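Probable M18 family aminopeptidase 1 (PDB 2GLF) probably acts as a metal-dependent aminopeptidase of the M18 family, removing residues from the N-terminal ends of peptides. Local coordinates at residues Q110-K115 against E199-N204; L132-V137 against I146-G151; H126-P131 against I161-P166; G136-N141 against Y213-E218. All blocks are in the same frame, centred on the assembly; numbering follows the deposited sequence.

Interaction 1 (Q110-K115 against E199-N204)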
loop_
_atom_site.group_PDB
_atom_site.type_symbol
_atom_site.label_atom_id
_atom_site.label_comp_id
_atom_site.label_asym_id
_atom_site.label_seq_id
_atom_site.Cartn_x
_atom_site.Cartn_y
_atom_site.Cartn_z
ATOM N N GLN A 110 -2.787 42.031 -2.067
ATOM C CA GLN A 110 -2.767 43.269 -2.829
ATOM C C GLN A 110 -3.058 43.111 -4.322
ATOM O O GLN A 110 -2.606 43.914 -5.143
ATOM C CB GLN A 110 -1.423 43.973 -2.619
ATOM C CG GLN A 110 -1.266 44.632 -1.242
ATOM C CD GLN A 110 -1.307 43.638 -0.082
ATOM O OE1 GLN A 110 -0.396 42.818 0.081
ATOM N NE2 GLN A 110 -2.368 43.710 0.729
ATOM N N ILE A 111 -3.837 42.089 -4.667
ATOM C CA ILE A 111 -4.191 41.839 -6.059
ATOM C C ILE A 111 -5.700 41.671 -6.238
ATOM O O ILE A 111 -6.313 40.804 -5.621
ATOM C CB ILE A 111 -3.490 40.572 -6.579
ATOM C CG1 ILE A 111 -1.982 40.796 -6.593
ATOM C CG2 ILE A 111 -3.995 40.219 -7.961
ATOM C CD1 ILE A 111 -1.185 39.585 -7.041
ATOM N N ALA A 112 -6.293 42.513 -7.077
ATOM C CA ALA A 112 -7.724 42.431 -7.345
ATOM C C ALA A 112 -7.952 41.158 -8.157
ATOM O O ALA A 112 -7.214 40.880 -9.102
ATOM C CB ALA A 112 -8.183 43.654 -8.126
ATOM N N LEU A 113 -8.975 40.390 -7.797
ATOM C CA LEU A 113 -9.247 39.133 -8.490
ATOM C C LEU A 113 -10.709 38.889 -8.842
ATOM O O LEU A 113 -11.616 39.360 -8.153
ATOM C CB LEU A 113 -8.780 37.968 -7.622
ATOM C CG LEU A 113 -7.300 37.819 -7.313
ATOM C CD1 LEU A 113 -7.132 36.859 -6.152
ATOM C CD2 LEU A 113 -6.576 37.328 -8.548
ATOM N N PHE A 114 -10.931 38.137 -9.913
ATOM C CA PHE A 114 -12.286 37.777 -10.318
ATOM C C PHE A 114 -12.408 36.276 -10.128
ATOM O O PHE A 114 -11.764 35.500 -10.841
ATOM C CB PHE A 114 -12.554 38.095 -11.794
ATOM C CG PHE A 114 -12.734 39.548 -12.082
ATOM C CD1 PHE A 114 -11.918 40.188 -13.005
ATOM C CD2 PHE A 114 -13.730 40.274 -11.446
ATOM C CE1 PHE A 114 -12.090 41.531 -13.293
ATOM C CE2 PHE A 114 -13.915 41.620 -11.726
ATOM C CZ PHE A 114 -13.091 42.252 -12.654
ATOM N N LYS A 115 -13.217 35.863 -9.162
ATOM C CA LYS A 115 -13.413 34.443 -8.941
ATOM C C LYS A 115 -14.392 33.935 -9.998
ATOM O O LYS A 115 -15.362 34.607 -10.339
ATOM C CB LYS A 115 -13.994 34.174 -7.548
ATOM C CG LYS A 115 -13.214 34.765 -6.396
ATOM C CD LYS A 115 -13.671 34.167 -5.073
ATOM C CE LYS A 115 -12.948 32.852 -4.762
ATOM N NZ LYS A 115 -13.095 31.787 -5.801
ATOM N N GLU A 199 -8.323 47.436 1.279
ATOM C CA GLU A 199 -8.410 46.846 -0.054
ATOM C C GLU A 199 -8.346 47.923 -1.135
ATOM O O GLU A 199 -9.257 48.069 -1.943
ATOM C CB GLU A 199 -9.695 46.025 -0.184
ATOM C CG GLU A 199 -9.713 44.813 0.737
ATOM C CD GLU A 199 -10.930 43.919 0.554
ATOM O OE1 GLU A 199 -11.020 42.905 1.270
ATOM O OE2 GLU A 199 -11.796 44.217 -0.294
ATOM N N ALA A 200 -7.245 48.668 -1.141
ATOM C CA ALA A 200 -7.040 49.748 -2.097
ATOM C C ALA A 200 -7.033 49.322 -3.568
ATOM O O ALA A 200 -7.371 50.116 -4.445
ATOM C CB ALA A 200 -5.746 50.486 -1.767
ATOM N N VAL A 201 -6.645 48.083 -3.849
ATOM C CA VAL A 201 -6.604 47.641 -5.231
ATOM C C VAL A 201 -7.997 47.305 -5.745
ATOM O O VAL A 201 -8.373 47.708 -6.851
ATOM C CB VAL A 201 -5.689 46.411 -5.418
ATOM C CG1 VAL A 201 -5.666 46.014 -6.885
ATOM C CG2 VAL A 201 -4.270 46.721 -4.948
ATOM N N LYS A 202 -8.765 46.564 -4.950
ATOM C CA LYS A 202 -10.118 46.198 -5.359
ATOM C C LYS A 202 -10.843 47.502 -5.659
ATOM O O LYS A 202 -11.394 47.691 -6.752
ATOM C CB LYS A 202 -10.841 45.443 -4.239
ATOM C CG LYS A 202 -12.228 44.971 -4.625
ATOM C CD LYS A 202 -12.947 44.356 -3.450
ATOM C CE LYS A 202 -14.359 43.944 -3.831
ATOM N NZ LYS A 202 -15.058 43.158 -2.767
ATOM N N THR A 203 -10.811 48.399 -4.675
ATOM C CA THR A 203 -11.433 49.715 -4.767
ATOM C C THR A 203 -11.059 50.409 -6.075
ATOM O O THR A 203 -11.907 51.018 -6.733
ATOM C CB THR A 203 -10.993 50.615 -3.586
ATOM O OG1 THR A 203 -11.419 50.024 -2.353
ATOM C CG2 THR A 203 -11.593 52.008 -3.713
ATOM N N ASN A 204 -9.787 50.319 -6.447
ATOM C CA ASN A 204 -9.332 50.945 -7.675
ATOM C C ASN A 204 -10.066 50.324 -8.859
ATOM O O ASN A 204 -10.595 51.034 -9.716
ATOM C CB ASN A 204 -7.830 50.767 -7.852
ATOM C CG ASN A 204 -7.288 51.615 -8.976
ATOM O OD1 ASN A 204 -7.335 52.842 -8.914
ATOM N ND2 ASN A 204 -6.782 50.971 -10.022
#

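Interaction 2 (L132-V137 against I146-G151)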
loop_
_atom_site.group_PDB
_atom_site.type_symbol
_atom_site.label_atom_id
_atom_site.label_comp_id
_atom_site.label_asym_id
_atom_site.label_seq_id
_atom_site.Cartn_x
_atom_site.Cartn_y
_atom_site.Cartn_z
ATOM N N LEU A 132 -7.192 35.690 -21.759
ATOM C CA LEU A 132 -8.642 35.543 -21.727
ATOM C C LEU A 132 -9.376 36.829 -22.082
ATOM O O LEU A 132 -8.832 37.921 -21.968
ATOM C CB LEU A 132 -9.127 35.106 -20.332
ATOM C CG LEU A 132 -8.787 33.791 -19.621
ATOM C CD1 LEU A 132 -8.669 32.645 -20.616
ATOM C CD2 LEU A 132 -7.514 33.974 -18.850
ATOM N N GLU A 133 -10.633 36.671 -22.494
ATOM C CA GLU A 133 -11.526 37.776 -22.835
ATOM C C GLU A 133 -12.760 37.701 -21.929
ATOM O O GLU A 133 -13.253 36.612 -21.631
ATOM C CB GLU A 133 -12.000 37.665 -24.282
ATOM C CG GLU A 133 -10.946 37.877 -25.336
ATOM C CD GLU A 133 -11.519 37.761 -26.738
ATOM O OE1 GLU A 133 -12.534 38.432 -27.021
ATOM O OE2 GLU A 133 -10.957 37.005 -27.560
ATOM N N ILE A 134 -13.255 38.850 -21.486
ATOM C CA ILE A 134 -14.460 38.882 -20.657
ATOM C C ILE A 134 -15.637 39.216 -21.575
ATOM O O ILE A 134 -15.521 40.072 -22.441
ATOM C CB ILE A 134 -14.371 39.964 -19.565
ATOM C CG1 ILE A 134 -13.507 39.481 -18.414
ATOM C CG2 ILE A 134 -15.742 40.292 -19.040
ATOM C CD1 ILE A 134 -13.323 40.541 -17.347
ATOM N N HIS A 135 -16.764 38.539 -21.388
ATOM C CA HIS A 135 -17.950 38.783 -22.211
ATOM C C HIS A 135 -19.236 38.536 -21.432
ATOM O O HIS A 135 -19.345 37.559 -20.694
ATOM C CB HIS A 135 -17.942 37.875 -23.440
ATOM C CG HIS A 135 -16.993 38.309 -24.511
ATOM N ND1 HIS A 135 -17.130 39.502 -25.186
ATOM C CD2 HIS A 135 -15.908 37.700 -25.044
ATOM C CE1 HIS A 135 -16.172 39.611 -26.089
ATOM N NE2 HIS A 135 -15.417 38.530 -26.024
ATOM N N GLY A 136 -20.216 39.416 -21.594
ATOM C CA GLY A 136 -21.460 39.214 -20.882
ATOM C C GLY A 136 -22.347 40.435 -20.766
ATOM O O GLY A 136 -22.362 41.294 -21.646
ATOM N N VAL A 137 -23.089 40.505 -19.667
ATOM C CA VAL A 137 -24.000 41.611 -19.435
ATOM C C VAL A 137 -24.305 41.794 -17.939
ATOM O O VAL A 137 -24.272 40.835 -17.170
ATOM C CB VAL A 137 -25.310 41.382 -20.222
ATOM C CG1 VAL A 137 -25.909 40.038 -19.858
ATOM C CG2 VAL A 137 -26.290 42.498 -19.931
ATOM N N ILE A 146 -26.342 46.626 -19.312
ATOM C CA ILE A 146 -24.981 47.021 -19.668
ATOM C C ILE A 146 -24.182 45.872 -20.271
ATOM O O ILE A 146 -23.966 44.849 -19.631
ATOM C CB ILE A 146 -24.223 47.560 -18.431
ATOM C CG1 ILE A 146 -24.917 48.822 -17.916
ATOM C CG2 ILE A 146 -22.771 47.859 -18.787
ATOM C CD1 ILE A 146 -24.206 49.496 -16.767
ATOM N N GLU A 147 -23.740 46.055 -21.508
ATOM C CA GLU A 147 -22.964 45.032 -22.195
ATOM C C GLU A 147 -21.474 45.119 -21.852
ATOM O O GLU A 147 -20.940 46.202 -21.599
ATOM C CB GLU A 147 -23.166 45.154 -23.709
ATOM C CG GLU A 147 -23.652 43.874 -24.364
ATOM C CD GLU A 147 -23.988 44.052 -25.831
ATOM O OE1 GLU A 147 -23.081 44.402 -26.619
ATOM O OE2 GLU A 147 -25.163 43.841 -26.198
ATOM N N ILE A 148 -20.809 43.967 -21.843
ATOM C CA ILE A 148 -19.389 43.900 -21.526
ATOM C C ILE A 148 -18.606 43.078 -22.549
ATOM O O ILE A 148 -18.936 41.922 -22.820
ATOM C CB ILE A 148 -19.164 43.289 -20.118
ATOM C CG1 ILE A 148 -19.755 44.212 -19.053
ATOM C CG2 ILE A 148 -17.672 43.108 -19.846
ATOM C CD1 ILE A 148 -19.118 45.574 -19.024
ATOM N N HIS A 149 -17.569 43.696 -23.110
ATOM C CA HIS A 149 -16.700 43.050 -24.086
ATOM C C HIS A 149 -15.287 43.587 -23.928
ATOM O O HIS A 149 -14.901 44.548 -24.585
ATOM C CB HIS A 149 -17.204 43.315 -25.498
ATOM C CG HIS A 149 -18.592 42.815 -25.736
ATOM N ND1 HIS A 149 -18.895 41.474 -25.821
ATOM C CD2 HIS A 149 -19.765 43.476 -25.873
ATOM C CE1 HIS A 149 -20.195 41.329 -26.001
ATOM N NE2 HIS A 149 -20.746 42.528 -26.036
ATOM N N ILE A 150 -14.522 42.967 -23.040
ATOM C CA ILE A 150 -13.155 43.387 -22.793
ATOM C C ILE A 150 -12.197 42.278 -23.198
ATOM O O ILE A 150 -12.373 41.132 -22.798
ATOM C CB ILE A 150 -12.949 43.710 -21.322
ATOM C CG1 ILE A 150 -14.093 44.606 -20.837
ATOM C CG2 ILE A 150 -11.611 44.403 -21.133
ATOM C CD1 ILE A 150 -14.013 44.972 -19.381
ATOM N N GLY A 151 -11.185 42.632 -23.989
ATOM C CA GLY A 151 -10.208 41.667 -24.472
ATOM C C GLY A 151 -10.538 41.386 -25.922
ATOM O O GLY A 151 -9.775 40.758 -26.663
#

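Interaction 3 (H126-P131 against I161-P166)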
loop_
_atom_site.group_PDB
_atom_site.type_symbol
_atom_site.label_atom_id
_atom_site.label_comp_id
_atom_site.label_asym_id
_atom_site.label_seq_id
_atom_site.Cartn_x
_atom_site.Cartn_y
_atom_site.Cartn_z
ATOM N N HIS A 126 -6.007 23.645 -18.899
ATOM C CA HIS A 126 -5.960 24.347 -20.181
ATOM C C HIS A 126 -6.043 25.859 -19.969
ATOM O O HIS A 126 -5.413 26.633 -20.690
ATOM C CB HIS A 126 -7.149 23.974 -21.076
ATOM C CG HIS A 126 -7.052 22.628 -21.719
ATOM N ND1 HIS A 126 -5.888 22.144 -22.275
ATOM C CD2 HIS A 126 -8.001 21.692 -21.962
ATOM C CE1 HIS A 126 -6.124 20.968 -22.831
ATOM N NE2 HIS A 126 -7.399 20.670 -22.654
ATOM N N TRP A 127 -6.830 26.259 -18.972
ATOM C CA TRP A 127 -7.095 27.660 -18.676
ATOM C C TRP A 127 -6.066 28.441 -17.870
ATOM O O TRP A 127 -6.317 29.583 -17.482
ATOM C CB TRP A 127 -8.476 27.769 -18.016
ATOM C CG TRP A 127 -9.536 27.157 -18.876
ATOM C CD1 TRP A 127 -9.720 25.817 -19.133
ATOM C CD2 TRP A 127 -10.456 27.852 -19.725
ATOM N NE1 TRP A 127 -10.683 25.645 -20.098
ATOM C CE2 TRP A 127 -11.152 26.879 -20.477
ATOM C CE3 TRP A 127 -10.756 29.204 -19.931
ATOM C CZ2 TRP A 127 -12.130 27.221 -21.418
ATOM C CZ3 TRP A 127 -11.727 29.540 -20.866
ATOM C CH2 TRP A 127 -12.401 28.554 -21.596
ATOM N N LEU A 128 -4.906 27.846 -17.627
ATOM C CA LEU A 128 -3.865 28.544 -16.883
ATOM C C LEU A 128 -2.824 29.145 -17.836
ATOM O O LEU A 128 -2.438 28.516 -18.829
ATOM C CB LEU A 128 -3.208 27.586 -15.893
ATOM C CG LEU A 128 -4.159 27.109 -14.788
ATOM C CD1 LEU A 128 -3.566 25.921 -14.067
ATOM C CD2 LEU A 128 -4.431 28.250 -13.818
ATOM N N SER A 129 -2.387 30.368 -17.527
ATOM C CA SER A 129 -1.403 31.104 -18.329
ATOM C C SER A 129 -1.785 31.160 -19.806
ATOM O O SER A 129 -1.024 30.752 -20.688
ATOM C CB SER A 129 -0.005 30.493 -18.168
ATOM O OG SER A 129 0.491 30.694 -16.851
ATOM N N ILE A 130 -2.974 31.692 -20.054
ATOM C CA ILE A 130 -3.518 31.826 -21.395
ATOM C C ILE A 130 -4.338 33.113 -21.414
ATOM O O ILE A 130 -5.108 33.368 -20.490
ATOM C CB ILE A 130 -4.381 30.568 -21.720
ATOM C CG1 ILE A 130 -3.528 29.580 -22.513
ATOM C CG2 ILE A 130 -5.661 30.927 -22.450
ATOM C CD1 ILE A 130 -4.164 28.206 -22.688
ATOM N N PRO A 131 -4.159 33.961 -22.445
ATOM C CA PRO A 131 -4.927 35.212 -22.506
ATOM C C PRO A 131 -6.433 34.966 -22.580
ATOM O O PRO A 131 -6.895 34.131 -23.359
ATOM C CB PRO A 131 -4.374 35.906 -23.758
ATOM C CG PRO A 131 -3.947 34.772 -24.618
ATOM C CD PRO A 131 -3.291 33.825 -23.628
ATOM N N ILE A 161 -5.031 33.776 -15.753
ATOM C CA ILE A 161 -5.031 33.027 -14.519
ATOM C C ILE A 161 -3.628 32.451 -14.628
ATOM O O ILE A 161 -3.429 31.397 -15.221
ATOM C CB ILE A 161 -6.080 31.901 -14.527
ATOM C CG1 ILE A 161 -7.467 32.481 -14.819
ATOM C CG2 ILE A 161 -6.088 31.191 -13.182
ATOM C CD1 ILE A 161 -8.550 31.437 -14.995
ATOM N N PRO A 162 -2.627 33.173 -14.095
ATOM C CA PRO A 162 -1.217 32.754 -14.125
ATOM C C PRO A 162 -0.938 31.464 -13.359
ATOM O O PRO A 162 -1.191 31.385 -12.162
ATOM C CB PRO A 162 -0.492 33.951 -13.514
ATOM C CG PRO A 162 -1.516 34.487 -12.532
ATOM C CD PRO A 162 -2.791 34.423 -13.331
ATOM N N ASP A 163 -0.416 30.457 -14.053
ATOM C CA ASP A 163 -0.113 29.183 -13.421
ATOM C C ASP A 163 1.167 29.331 -12.619
ATOM O O ASP A 163 2.026 30.123 -12.985
ATOM C CB ASP A 163 0.049 28.092 -14.481
ATOM C CG ASP A 163 0.327 26.734 -13.876
ATOM O OD1 ASP A 163 -0.069 26.510 -12.714
ATOM O OD2 ASP A 163 0.928 25.884 -14.564
ATOM N N LEU A 164 1.283 28.579 -11.525
ATOM C CA LEU A 164 2.460 28.630 -10.654
ATOM C C LEU A 164 3.703 28.215 -11.419
ATOM O O LEU A 164 3.675 27.221 -12.144
ATOM C CB LEU A 164 2.263 27.696 -9.459
ATOM C CG LEU A 164 3.330 27.650 -8.366
ATOM C CD1 LEU A 164 3.541 29.025 -7.782
ATOM C CD2 LEU A 164 2.890 26.689 -7.272
ATOM N N LEU A 165 4.792 28.971 -11.263
ATOM C CA LEU A 165 6.029 28.637 -11.964
ATOM C C LEU A 165 6.484 27.231 -11.575
ATOM O O LEU A 165 6.343 26.816 -10.427
ATOM C CB LEU A 165 7.128 29.672 -11.675
ATOM C CG LEU A 165 7.593 30.066 -10.270
ATOM C CD1 LEU A 165 8.026 28.863 -9.483
ATOM C CD2 LEU A 165 8.761 31.026 -10.404
ATOM N N PRO A 166 7.034 26.479 -12.533
ATOM C CA PRO A 166 7.492 25.114 -12.268
ATOM C C PRO A 166 8.524 24.944 -11.157
ATOM O O PRO A 166 8.519 23.938 -10.449
ATOM C CB PRO A 166 8.012 24.660 -13.631
ATOM C CG PRO A 166 8.490 25.935 -14.259
ATOM C CD PRO A 166 7.383 26.895 -13.905
HETATM O O HOH W 1 -5.263 32.196 -17.881
#

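Interaction 4 (G136-N141 against Y213-E218)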
loop_
_atom_site.group_PDB
_atom_site.type_symbol
_atom_site.label_atom_id
_atom_site.label_comp_id
_atom_site.label_asym_id
_atom_site.label_seq_id
_atom_site.Cartn_x
_atom_site.Cartn_y
_atom_site.Cartn_z
ATOM N N GLY A 136 -20.216 39.416 -21.594
ATOM C CA GLY A 136 -21.460 39.214 -20.882
ATOM C C GLY A 136 -22.347 40.435 -20.766
ATOM O O GLY A 136 -22.362 41.294 -21.646
ATOM N N VAL A 137 -23.089 40.505 -19.667
ATOM C CA VAL A 137 -24.000 41.611 -19.435
ATOM C C VAL A 137 -24.305 41.794 -17.939
ATOM O O VAL A 137 -24.272 40.835 -17.170
ATOM C CB VAL A 137 -25.310 41.382 -20.222
ATOM C CG1 VAL A 137 -25.909 40.038 -19.858
ATOM C CG2 VAL A 137 -26.290 42.498 -19.931
ATOM N N LEU A 138 -24.582 43.032 -17.540
ATOM C CA LEU A 138 -24.892 43.355 -16.151
ATOM C C LEU A 138 -26.066 44.337 -16.132
ATOM O O LEU A 138 -26.157 45.214 -16.991
ATOM C CB LEU A 138 -23.691 44.022 -15.464
ATOM C CG LEU A 138 -22.274 43.430 -15.517
ATOM C CD1 LEU A 138 -21.298 44.447 -14.932
ATOM C CD2 LEU A 138 -22.194 42.105 -14.757
ATOM N N PHE A 139 -26.963 44.193 -15.160
ATOM C CA PHE A 139 -28.097 45.101 -15.048
ATOM C C PHE A 139 -27.950 45.930 -13.783
ATOM O O PHE A 139 -27.647 45.393 -12.716
ATOM C CB PHE A 139 -29.412 44.325 -14.998
ATOM C CG PHE A 139 -29.722 43.578 -16.258
ATOM C CD1 PHE A 139 -29.232 42.297 -16.459
ATOM C CD2 PHE A 139 -30.479 44.170 -17.260
ATOM C CE1 PHE A 139 -29.492 41.613 -17.647
ATOM C CE2 PHE A 139 -30.744 43.498 -18.449
ATOM C CZ PHE A 139 -30.250 42.219 -18.645
ATOM N N LYS A 140 -28.149 47.240 -13.900
ATOM C CA LYS A 140 -28.046 48.124 -12.742
ATOM C C LYS A 140 -29.291 47.856 -11.899
ATOM O O LYS A 140 -30.183 47.115 -12.323
ATOM C CB LYS A 140 -28.021 49.592 -13.190
ATOM C CG LYS A 140 -27.095 49.869 -14.365
ATOM C CD LYS A 140 -25.676 50.176 -13.926
ATOM C CE LYS A 140 -25.485 51.677 -13.743
ATOM N NZ LYS A 140 -25.660 52.451 -15.019
ATOM N N ASN A 141 -29.362 48.451 -10.714
ATOM C CA ASN A 141 -30.525 48.236 -9.864
ATOM C C ASN A 141 -31.764 48.886 -10.473
ATOM O O ASN A 141 -32.889 48.548 -10.115
ATOM C CB ASN A 141 -30.285 48.808 -8.469
ATOM C CG ASN A 141 -31.301 48.314 -7.462
ATOM O OD1 ASN A 141 -32.507 48.384 -7.695
ATOM N ND2 ASN A 141 -30.819 47.814 -6.331
ATOM N N TYR A 213 -18.557 51.842 -16.928
ATOM C CA TYR A 213 -19.919 51.406 -17.224
ATOM C C TYR A 213 -20.935 51.960 -16.238
ATOM O O TYR A 213 -22.124 51.658 -16.322
ATOM C CB TYR A 213 -19.980 49.878 -17.216
ATOM C CG TYR A 213 -18.877 49.239 -18.021
ATOM C CD1 TYR A 213 -17.680 48.851 -17.420
ATOM C CD2 TYR A 213 -19.022 49.043 -19.396
ATOM C CE1 TYR A 213 -16.655 48.277 -18.170
ATOM C CE2 TYR A 213 -18.007 48.477 -20.157
ATOM C CZ TYR A 213 -16.829 48.095 -19.540
ATOM O OH TYR A 213 -15.839 47.522 -20.301
ATOM N N GLY A 214 -20.460 52.771 -15.300
ATOM C CA GLY A 214 -21.343 53.356 -14.306
ATOM C C GLY A 214 -21.916 52.318 -13.363
ATOM O O GLY A 214 -22.914 52.570 -12.696
ATOM N N ILE A 215 -21.269 51.156 -13.296
ATOM C CA ILE A 215 -21.733 50.070 -12.444
ATOM C C ILE A 215 -21.211 50.080 -11.012
ATOM O O ILE A 215 -20.244 50.761 -10.677
ATOM C CB ILE A 215 -21.407 48.681 -13.064
ATOM C CG1 ILE A 215 -19.901 48.532 -13.287
ATOM C CG2 ILE A 215 -22.147 48.512 -14.376
ATOM C CD1 ILE A 215 -19.499 47.165 -13.844
ATOM N N THR A 216 -21.895 49.306 -10.177
ATOM C CA THR A 216 -21.564 49.151 -8.772
ATOM C C THR A 216 -21.315 47.655 -8.549
ATOM O O THR A 216 -21.771 46.821 -9.330
ATOM C CB THR A 216 -22.728 49.636 -7.878
ATOM O OG1 THR A 216 -22.355 49.525 -6.502
ATOM C CG2 THR A 216 -23.977 48.810 -8.126
ATOM N N GLU A 217 -20.590 47.317 -7.492
ATOM C CA GLU A 217 -20.273 45.927 -7.207
ATOM C C GLU A 217 -21.480 45.005 -7.113
ATOM O O GLU A 217 -21.415 43.854 -7.555
ATOM C CB GLU A 217 -19.461 45.834 -5.923
ATOM C CG GLU A 217 -19.034 44.440 -5.566
ATOM C CD GLU A 217 -18.117 44.424 -4.371
ATOM O OE1 GLU A 217 -18.244 45.333 -3.518
ATOM O OE2 GLU A 217 -17.278 43.501 -4.278
ATOM N N GLU A 218 -22.579 45.492 -6.545
ATOM C CA GLU A 218 -23.773 44.654 -6.424
ATOM C C GLU A 218 -24.385 44.300 -7.780
ATOM O O GLU A 218 -25.227 43.403 -7.872
ATOM C CB GLU A 218 -24.823 45.332 -5.547
ATOM C CG GLU A 218 -26.095 44.513 -5.389
ATOM C CD GLU A 218 -27.113 45.183 -4.490
ATOM O OE1 GLU A 218 -28.322 44.918 -4.664
ATOM O OE2 GLU A 218 -26.705 45.966 -3.606
#

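Interaction 1 (Q110-K115 against E199-N204)
Val201, in the first turn of helix 200-213, plants both methyls on Gln110, Ile111 and Ala112, where strand 111-119 begins. The motif is a helix laid on one face of an antiparallel six-stranded sheet; the short segment axes pass 7.0 Å apart and cross at -55°. The close part is small and apolar. With CG1 anti to the backbone N (chi1 -179°), that methyl of Val201 reaches Ala112, coming 3.7 Å from its CB and 3.6 Å from its N. The other branch, Val201 CG2, rests against the Gln110 carbonyl, 3.3 Å from the O. Ala112 turns its CB to the helix, and this small side chain lets the backbone of the next helical residue come close: Lys202 CA lies 4.2 Å from Ala112 CB. No hydrogen bond joins the two segments.

Outside this patch the fit is looser. Gln110 is partly exposed at the margin, and its side chain stops short of the helix. Lys202 runs its extended chain away from the strand, and its NZ forms a salt bridge with Glu217 and a hydrogen bond to Leu105 O. On the solvent side sits Glu199, the N-cap residue of the helix. Its carbonyl O takes two donors from Thr203: the backbone N at 3.2 Å, and OG1 at 2.9 Å, which approaches from above the carbonyl plane.

Interaction 2 (L132-V137 against I146-G151)
His135 and His149 meet through their ND1 atoms across a beta hairpin whose second strand, 145-150, is the outermost of the six-stranded antiparallel sheet within the chain. Two hydrogen-bonded pairs fasten the backbones. In the first, Ile134 N donates to Ile150 O at 2.8 Å, and Ile150 N answers to Ile134 O at 3.1 Å. The second joins Gly136 and Ile148 in the same reciprocal way, each N to the other's O. Between these pairs, at a non-hydrogen-bonded position, lie the two histidines.

The rings touch rim to rim, their planes 55° apart, neither lying over the other's face. The ND1 atoms of His135 and His149 are 2.7 Å apart and hydrogen-bonded; either could be the donor. Each ring also gives its far nitrogen to a glutamate two residues earlier on its own strand: His135 NE2 to Glu133 OE1 at 3.1 Å, and His149 NE2 to Glu147 OE1, also at 3.1 Å. Both glutamates are approached from above the carboxylate plane. With both NE2 atoms protonated, the ND1 bond needs a third proton; with the rings oriented as modelled, the pair probably carries a positive charge, which the two carboxylates would help to offset. Glu133 OE1 also forms a salt bridge with Lys31. On the face that carries the isoleucines, Ile134 and Ile148 run side by side, CG2 to CG2 at 3.5 Å.

Interaction 3 (H126-P131 against I161-P166)
Leu128 lies obliquely over two side chains of the facing loop, Ile161 and Asp163, and each of its branches has its own neighbour. Leu128 CD2 reaches Ile161 CG2 at 3.4 Å. Leu128 CD1 lies 3.8 Å from Asp163 OD1, while Leu128 CB sits 3.6 Å from Asp163 CB. The aspartate has CG anti to its backbone N (chi1 -178°), which lays the carboxyl group beside the leucine.

Ser129 works on the backbone instead. Its N donates to Ile161 O at 2.7 Å in a nearly straight bond, coming from above the carbonyl plane. Its OG, held beside its own backbone N (chi1 -68°), accepts from Asp163 N at 3.0 Å. A water bridges the two segments: it accepts from Ile130 N and, at 2.7 Å, from Ile161 N, and it donates to Trp127 O.

These two irregular segments lie at a subunit interface, with Trp127 about 11 Å from a bound manganese, side chain to ion. Ser129 OG, besides accepting from Asp163 N, has a weak hydrogen bond to Ser426 of a neighbouring subunit. The two carboxylate oxygens of the buried Asp163 differ in their partners: OD1 takes a weak bond from Leu164 N, while OD2 faces that same subunit, bonded to its Tyr125 and salt-bridged to its Lys123, which probably stabilises the negative charge.

Interaction 4 (G136-N141 against Y213-E218)
Lys140 reaches over to the loop that follows helix 200-213, meeting Gly214 and Ile215 with the far half of its side chain. CB and CG carry the chain outward with no close partner on that loop. A bend at chi2 (-88°) then places CD 3.9 Å from Ile215 CG2, the lysine crossing the isoleucine at about a right angle. CE comes next, over the carbonyl O of Gly214. At the tip, NZ lies 3.6 Å from Gly214 O and 3.9 Å from Tyr213 O; neither approach counts as a hydrogen bond.

The strand that Lys140 follows, 132-139, belongs to the six-stranded antiparallel sheet, and Gly214 is where the chain leaves helix 200-213, with positive phi. The contact therefore ties a strand end to a helix end. Deeper in, Leu138 points at the loop and its CD1 meets Ile215 CD1 at 3.4 Å, the two side chains crossing at about a right angle. At the outer margin Asn141 ND2 stands 4.2 Å from Glu218 OE1, the amide and carboxylate planes 65° apart. That carboxylate oxygen is engaged by Arg377 and Asn381 of a neighbouring subunit.

How the interactions relate
Interactions 1, 2 and 4 all reach the six-stranded antiparallel sheet, while interaction 3 joins loops that lead into and out of its strands. Interactions 2 and 4 are closest, with centres 12 Å apart, sharing Gly136 and Val137 on strand 132-139. Interaction 1 lies 17 Å from interaction 4, at the other end of helix 200-213, and the salt bridge from Lys202 NZ to Glu217 OE2 connects them. Along the chain, interaction 2 is nested inside the loop closed by interaction 3, itself inside that of interaction 1. Interactions 1, 2 and 3 touch one neighbouring subunit, and 1 and 4 another, so this part of the chain also serves the twelve-chain assembly.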